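Local coordinates for protein CSE1 (PDB 4AN8) that probably serves CRISPR adaptive immunity as a subunit of the Cascade ribonucleoprotein complex, which targets invading nucleic acids, at residues P110-A115 against V163-A168; W236-R241 against Y245-R250. One frame throughout, in Å; residues are numbered along the deposited sequence.

Interaction 1. Residues P110-A115 against V163-A168. With ACT (acetate ion), chain C.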
loop_
_atom_site.group_PDB
_atom_site.type_symbol
_atom_site.label_atom_id
_atom_site.label_comp_id
_atom_site.label_asym_id
_atom_site.label_seq_id
_atom_site.Cartn_x
_atom_site.Cartn_y
_atom_site.Cartn_z
ATOM N N PRO A 110 -24.996 8.906 8.251
ATOM C CA PRO A 110 -24.297 7.626 8.396
ATOM C C PRO A 110 -22.826 7.758 7.964
ATOM O O PRO A 110 -22.519 8.526 7.055
ATOM C CB PRO A 110 -25.081 6.684 7.481
ATOM C CG PRO A 110 -25.711 7.622 6.408
ATOM C CD PRO A 110 -25.914 8.954 7.093
ATOM N N PHE A 111 -21.933 7.042 8.641
ATOM C CA PHE A 111 -20.496 7.172 8.440
ATOM C C PHE A 111 -20.063 6.875 6.989
ATOM O O PHE A 111 -20.350 5.795 6.430
ATOM C CB PHE A 111 -19.771 6.255 9.448
ATOM C CG PHE A 111 -18.285 6.308 9.345
ATOM C CD1 PHE A 111 -17.572 7.322 9.960
ATOM C CD2 PHE A 111 -17.598 5.364 8.599
ATOM C CE1 PHE A 111 -16.211 7.380 9.847
ATOM C CE2 PHE A 111 -16.241 5.419 8.490
ATOM C CZ PHE A 111 -15.544 6.427 9.118
ATOM N N LEU A 112 -19.393 7.836 6.376
ATOM C CA LEU A 112 -18.879 7.701 5.000
ATOM C C LEU A 112 -19.947 7.351 3.956
ATOM O O LEU A 112 -19.640 6.761 2.924
ATOM C CB LEU A 112 -17.741 6.671 4.949
ATOM C CG LEU A 112 -16.314 7.205 4.751
ATOM C CD1 LEU A 112 -16.210 8.246 3.621
ATOM C CD2 LEU A 112 -15.779 7.793 6.021
ATOM N N GLN A 113 -21.186 7.751 4.200
ATOM C CA GLN A 113 -22.286 7.352 3.336
ATOM C C GLN A 113 -23.191 8.545 2.998
ATOM O O GLN A 113 -22.943 9.653 3.448
ATOM C CB GLN A 113 -23.077 6.220 3.998
ATOM C CG GLN A 113 -22.257 4.968 4.237
ATOM C CD GLN A 113 -22.926 4.033 5.200
ATOM O OE1 GLN A 113 -23.919 3.407 4.868
ATOM N NE2 GLN A 113 -22.393 3.938 6.410
ATOM N N VAL A 114 -24.218 8.312 2.190
ATOM C CA VAL A 114 -25.115 9.377 1.744
ATOM C C VAL A 114 -26.502 9.002 2.227
ATOM O O VAL A 114 -27.077 8.011 1.758
ATOM C CB VAL A 114 -25.140 9.493 0.198
ATOM C CG1 VAL A 114 -26.049 10.661 -0.252
ATOM C CG2 VAL A 114 -23.722 9.636 -0.372
ATOM N N ALA A 115 -27.030 9.774 3.174
ATOM C CA ALA A 115 -28.233 9.394 3.890
ATOM C C ALA A 115 -29.435 9.259 2.976
ATOM O O ALA A 115 -30.306 8.446 3.239
ATOM C CB ALA A 115 -28.530 10.395 5.002
ATOM N N VAL A 163 -12.639 0.113 2.515
ATOM C CA VAL A 163 -11.746 -0.278 1.453
ATOM C C VAL A 163 -12.183 0.404 0.155
ATOM O O VAL A 163 -11.363 0.978 -0.558
ATOM C CB VAL A 163 -11.701 -1.813 1.281
ATOM C CG1 VAL A 163 -11.084 -2.178 -0.091
ATOM C CG2 VAL A 163 -10.938 -2.457 2.473
ATOM N N HIS A 164 -13.476 0.338 -0.143
ATOM C CA HIS A 164 -13.959 0.848 -1.428
ATOM C C HIS A 164 -13.693 2.335 -1.609
ATOM O O HIS A 164 -13.345 2.767 -2.694
ATOM C CB HIS A 164 -15.458 0.555 -1.596
ATOM C CG HIS A 164 -15.985 0.832 -2.970
ATOM N ND1 HIS A 164 -15.582 0.122 -4.082
ATOM C CD2 HIS A 164 -16.903 1.726 -3.411
ATOM C CE1 HIS A 164 -16.214 0.574 -5.147
ATOM N NE2 HIS A 164 -17.021 1.552 -4.767
ATOM N N GLN A 165 -13.847 3.112 -0.542
ATOM C CA GLN A 165 -13.632 4.566 -0.592
ATOM C C GLN A 165 -12.169 4.950 -0.832
ATOM O O GLN A 165 -11.885 6.059 -1.319
ATOM C CB GLN A 165 -14.138 5.243 0.700
ATOM C CG GLN A 165 -15.643 5.103 0.954
ATOM C CD GLN A 165 -16.483 5.854 -0.083
ATOM O OE1 GLN A 165 -16.069 6.011 -1.222
ATOM N NE2 GLN A 165 -17.635 6.349 0.324
ATOM N N ALA A 166 -11.231 4.067 -0.462
ATOM C CA ALA A 166 -9.823 4.401 -0.651
ATOM C C ALA A 166 -9.298 3.847 -1.976
ATOM O O ALA A 166 -8.460 4.474 -2.628
ATOM C CB ALA A 166 -8.979 3.904 0.526
ATOM N N PHE A 167 -9.818 2.688 -2.391
ATOM C CA PHE A 167 -9.209 1.934 -3.493
ATOM C C PHE A 167 -10.043 1.755 -4.792
ATOM O O PHE A 167 -9.539 1.182 -5.768
ATOM C CB PHE A 167 -8.783 0.551 -2.989
ATOM C CG PHE A 167 -7.628 0.581 -2.039
ATOM C CD1 PHE A 167 -6.333 0.714 -2.508
ATOM C CD2 PHE A 167 -7.840 0.462 -0.661
ATOM C CE1 PHE A 167 -5.260 0.748 -1.619
ATOM C CE2 PHE A 167 -6.789 0.487 0.227
ATOM C CZ PHE A 167 -5.488 0.622 -0.261
ATOM N N ALA A 168 -11.297 2.207 -4.810
ATOM C CA ALA A 168 -12.093 2.046 -6.037
ATOM C C ALA A 168 -11.372 2.676 -7.223
ATOM O O ALA A 168 -11.060 3.873 -7.218
ATOM C CB ALA A 168 -13.501 2.657 -5.893
HETATM C C ACT C . -12.550 -2.125 -4.709
HETATM O O ACT C . -12.890 -1.994 -3.492
HETATM O OXT ACT C . -13.479 -1.972 -5.575
HETATM C CH3 ACT C . -11.116 -2.437 -5.103
#
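Gln165 reaches from helix 154-167 to the backbone carbonyl of Leu112, and the side chains of the two residues pass one another, pointing opposite ways. The amide nitrogen NE2 of Gln165 donates to Leu112 O over 3.3 Å, a weak bond with an N-H...O angle of 145°. Beside it, the methyl CD1 of Leu112 lies 4.1 Å from the same NE2 and also packs along Gln165 CG. The glutamine chain folds at its second torsion (chi2 -67°), which turns the amide across the gap to meet the loop. Its other end is held more firmly, since OE1 accepts from the backbone N of Arg250; one flat group thus joins helix, loop and the chain at Arg250, a task suited to an amide that both gives and takes.

Gln113 keeps the loop in shape: its NE2 donates to Phe111 O at 2.8 Å, nearly in its own amide plane, while its OE1 accepts from Leu254 N. One residue before Gln165, His164 uses ND1 for weak bonds to both oxygens of an acetate, probably from the crystallisation liquor, and NE2 for Tyr266 OH.

Leu112 occupies the third position of a type II beta turn from Pro110 to Gln113, closed by Gln113 N to Pro110 O at 3.2 Å. The arrangement is a beta turn docked by its carbonyl against the buried last turn of helix 154-167.

Interaction 2. Residues W236-R241 against Y245-R250. With ACT (acetate ion), chain D.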
loop_
_atom_site.group_PDB
_atom_site.type_symbol
_atom_site.label_atom_id
_atom_site.label_comp_id
_atom_site.label_asym_id
_atom_site.label_seq_id
_atom_site.Cartn_x
_atom_site.Cartn_y
_atom_site.Cartn_z
ATOM N N TRP A 236 -13.833 18.654 -5.114
ATOM C CA TRP A 236 -12.912 19.111 -4.083
ATOM C C TRP A 236 -11.492 18.924 -4.565
ATOM O O TRP A 236 -11.156 17.884 -5.132
ATOM C CB TRP A 236 -13.044 18.308 -2.791
ATOM C CG TRP A 236 -14.277 18.495 -2.011
ATOM C CD1 TRP A 236 -15.247 19.442 -2.199
ATOM C CD2 TRP A 236 -14.699 17.700 -0.887
ATOM N NE1 TRP A 236 -16.240 19.281 -1.256
ATOM C CE2 TRP A 236 -15.931 18.219 -0.447
ATOM C CE3 TRP A 236 -14.154 16.589 -0.222
ATOM C CZ2 TRP A 236 -16.630 17.671 0.626
ATOM C CZ3 TRP A 236 -14.846 16.053 0.858
ATOM C CH2 TRP A 236 -16.069 16.588 1.264
ATOM N N PRO A 237 -10.649 19.925 -4.320
ATOM C CA PRO A 237 -9.230 19.686 -4.580
ATOM C C PRO A 237 -8.782 18.540 -3.685
ATOM O O PRO A 237 -9.240 18.449 -2.561
ATOM C CB PRO A 237 -8.564 21.014 -4.211
ATOM C CG PRO A 237 -9.588 21.774 -3.388
ATOM C CD PRO A 237 -10.936 21.279 -3.810
ATOM N N LEU A 238 -7.944 17.651 -4.207
ATOM C CA LEU A 238 -7.495 16.466 -3.492
ATOM C C LEU A 238 -6.317 16.846 -2.618
ATOM O O LEU A 238 -5.160 16.572 -2.940
ATOM C CB LEU A 238 -7.099 15.384 -4.507
ATOM C CG LEU A 238 -6.838 13.930 -4.109
ATOM C CD1 LEU A 238 -8.106 13.280 -3.515
ATOM C CD2 LEU A 238 -6.335 13.129 -5.345
ATOM N N THR A 239 -6.609 17.511 -1.509
ATOM C CA THR A 239 -5.559 17.993 -0.634
ATOM C C THR A 239 -6.033 17.930 0.801
ATOM O O THR A 239 -7.225 17.813 1.054
ATOM C CB THR A 239 -5.180 19.457 -0.986
ATOM O OG1 THR A 239 -4.064 19.850 -0.189
ATOM C CG2 THR A 239 -6.370 20.436 -0.735
ATOM N N GLY A 240 -5.116 18.032 1.750
ATOM C CA GLY A 240 -5.482 17.881 3.148
ATOM C C GLY A 240 -5.329 16.430 3.559
ATOM O O GLY A 240 -6.027 15.553 3.046
ATOM N N ARG A 241 -4.413 16.169 4.486
ATOM C CA ARG A 241 -4.067 14.801 4.841
ATOM C C ARG A 241 -5.278 13.966 5.270
ATOM O O ARG A 241 -5.506 12.888 4.734
ATOM C CB ARG A 241 -2.985 14.757 5.921
ATOM C CG ARG A 241 -2.469 13.338 6.201
ATOM C CD ARG A 241 -1.476 13.347 7.342
ATOM N NE ARG A 241 -0.335 14.207 7.047
ATOM C CZ ARG A 241 0.662 14.440 7.885
ATOM N NH1 ARG A 241 0.686 13.857 9.095
ATOM N NH2 ARG A 241 1.646 15.242 7.506
ATOM N N TYR A 245 -7.300 10.935 3.562
ATOM C CA TYR A 245 -7.459 9.662 4.291
ATOM C C TYR A 245 -8.917 9.206 4.389
ATOM O O TYR A 245 -9.210 8.013 4.501
ATOM C CB TYR A 245 -6.939 9.801 5.729
ATOM C CG TYR A 245 -5.431 9.731 5.898
ATOM C CD1 TYR A 245 -4.567 9.588 4.794
ATOM C CD2 TYR A 245 -4.869 9.817 7.165
ATOM C CE1 TYR A 245 -3.197 9.516 4.973
ATOM C CE2 TYR A 245 -3.499 9.744 7.354
ATOM C CZ TYR A 245 -2.670 9.591 6.268
ATOM O OH TYR A 245 -1.317 9.536 6.493
ATOM N N THR A 246 -9.839 10.160 4.403
ATOM C CA THR A 246 -11.236 9.812 4.578
ATOM C C THR A 246 -12.074 10.258 3.384
ATOM O O THR A 246 -13.248 10.535 3.518
ATOM C CB THR A 246 -11.793 10.452 5.867
ATOM O OG1 THR A 246 -11.747 11.880 5.747
ATOM C CG2 THR A 246 -10.967 9.978 7.114
ATOM N N TRP A 247 -11.450 10.320 2.215
ATOM C CA TRP A 247 -12.121 10.788 1.017
ATOM C C TRP A 247 -13.416 10.031 0.669
ATOM O O TRP A 247 -13.431 8.791 0.625
ATOM C CB TRP A 247 -11.161 10.664 -0.157
ATOM C CG TRP A 247 -11.602 11.410 -1.349
ATOM C CD1 TRP A 247 -12.316 10.921 -2.408
ATOM C CD2 TRP A 247 -11.389 12.807 -1.611
ATOM N NE1 TRP A 247 -12.553 11.932 -3.320
ATOM C CE2 TRP A 247 -11.989 13.096 -2.852
ATOM C CE3 TRP A 247 -10.750 13.836 -0.912
ATOM C CZ2 TRP A 247 -11.956 14.372 -3.418
ATOM C CZ3 TRP A 247 -10.724 15.105 -1.470
ATOM C CH2 TRP A 247 -11.329 15.361 -2.713
ATOM N N PRO A 248 -14.501 10.780 0.351
ATOM C CA PRO A 248 -15.725 10.108 -0.111
ATOM C C PRO A 248 -15.731 9.866 -1.625
ATOM O O PRO A 248 -16.288 10.671 -2.371
ATOM C CB PRO A 248 -16.822 11.106 0.272
ATOM C CG PRO A 248 -16.158 12.440 0.088
ATOM C CD PRO A 248 -14.686 12.239 0.477
ATOM N N ALA A 249 -15.136 8.760 -2.081
ATOM C CA ALA A 249 -14.948 8.534 -3.515
ATOM C C ALA A 249 -16.229 8.111 -4.227
ATOM O O ALA A 249 -16.390 8.340 -5.427
ATOM C CB ALA A 249 -13.883 7.503 -3.742
ATOM N N ARG A 250 -17.124 7.462 -3.488
ATOM C CA ARG A 250 -18.369 7.007 -4.054
ATOM C C ARG A 250 -19.487 7.349 -3.092
ATOM O O ARG A 250 -19.248 7.466 -1.898
ATOM C CB ARG A 250 -18.319 5.496 -4.277
ATOM C CG ARG A 250 -17.207 5.040 -5.244
ATOM C CD ARG A 250 -17.566 5.359 -6.725
ATOM N NE ARG A 250 -16.545 4.817 -7.625
ATOM C CZ ARG A 250 -15.408 5.449 -7.916
ATOM N NH1 ARG A 250 -15.164 6.666 -7.412
ATOM N NH2 ARG A 250 -14.521 4.885 -8.725
HETATM C C ACT D . -16.754 2.333 -10.001
HETATM O O ACT D . -15.992 2.449 -8.996
HETATM O OXT ACT D . -17.989 2.196 -9.758
HETATM C CH3 ACT D . -16.213 2.351 -11.413
#
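Trp236 enters the contact at its very first side-chain carbon, CB, which presses to 3.4 Å from CH2 at the rim of the Trp247 indole. Past CG the ring turns its six-membered edge to its partner: CE3 stands over the face of Trp247, 3.9 Å from CZ3. The planes are 89° apart, a T-shaped pair with Trp236 giving the edge. At the next carbon, CZ3 meets CD of Pro248 at 3.8 Å, the proline ring set roughly perpendicular to the indole's direction. The torsion setting CG opposite the carbonyl carbon (chi1 -70°) swings the six-membered edge of the indole toward Trp247 and Pro248.

The other face of Trp247 is taken by Leu238, whose CD1 stands 3.6 Å from the six-ring centroid, almost on the ring normal, in a CH-pi contact. A wide indole suits this place because an aromatic edge and an aliphatic methyl can use its two faces at once.

At the far end, Arg241 O accepts from Tyr245 N at 2.9 Å, the i to i+4 bond of an alpha-helical turn, and Arg241 CG lies over the Tyr245 ring. The Arg241 guanidinium goes on to Val208 O and Pro209 O.

The whole is a connection through the short helix 241-245 between two strands that both pair with strand 261-273: 235-237 runs parallel to it and 250-256 antiparallel. Val270 of that shared strand packs on both tryptophans and Pro248, while helix 50-67 meets Tyr245.

Interaction 1 is small and wholly buried, about 94 Å² between its segments; interaction 2 is broader, 386 Å², and only partly buried. Their chemistry differs too: a lone amide linking a turn and a helix in the first, aromatic and aliphatic packing between neighbouring parts of the chain in the second. Their centres lie about 11 Å apart, and they meet where helix 154-167 reaches the chain around Ala249 and Arg250; close by, Gln165 CB lies 3.6 Å from Trp247 O. Val114 pairs with Val252 through the backbone, so both interactions lead to the same strand. Arg250 NE and NH2 share one oxygen of an acetate probably from the crystallisation liquor.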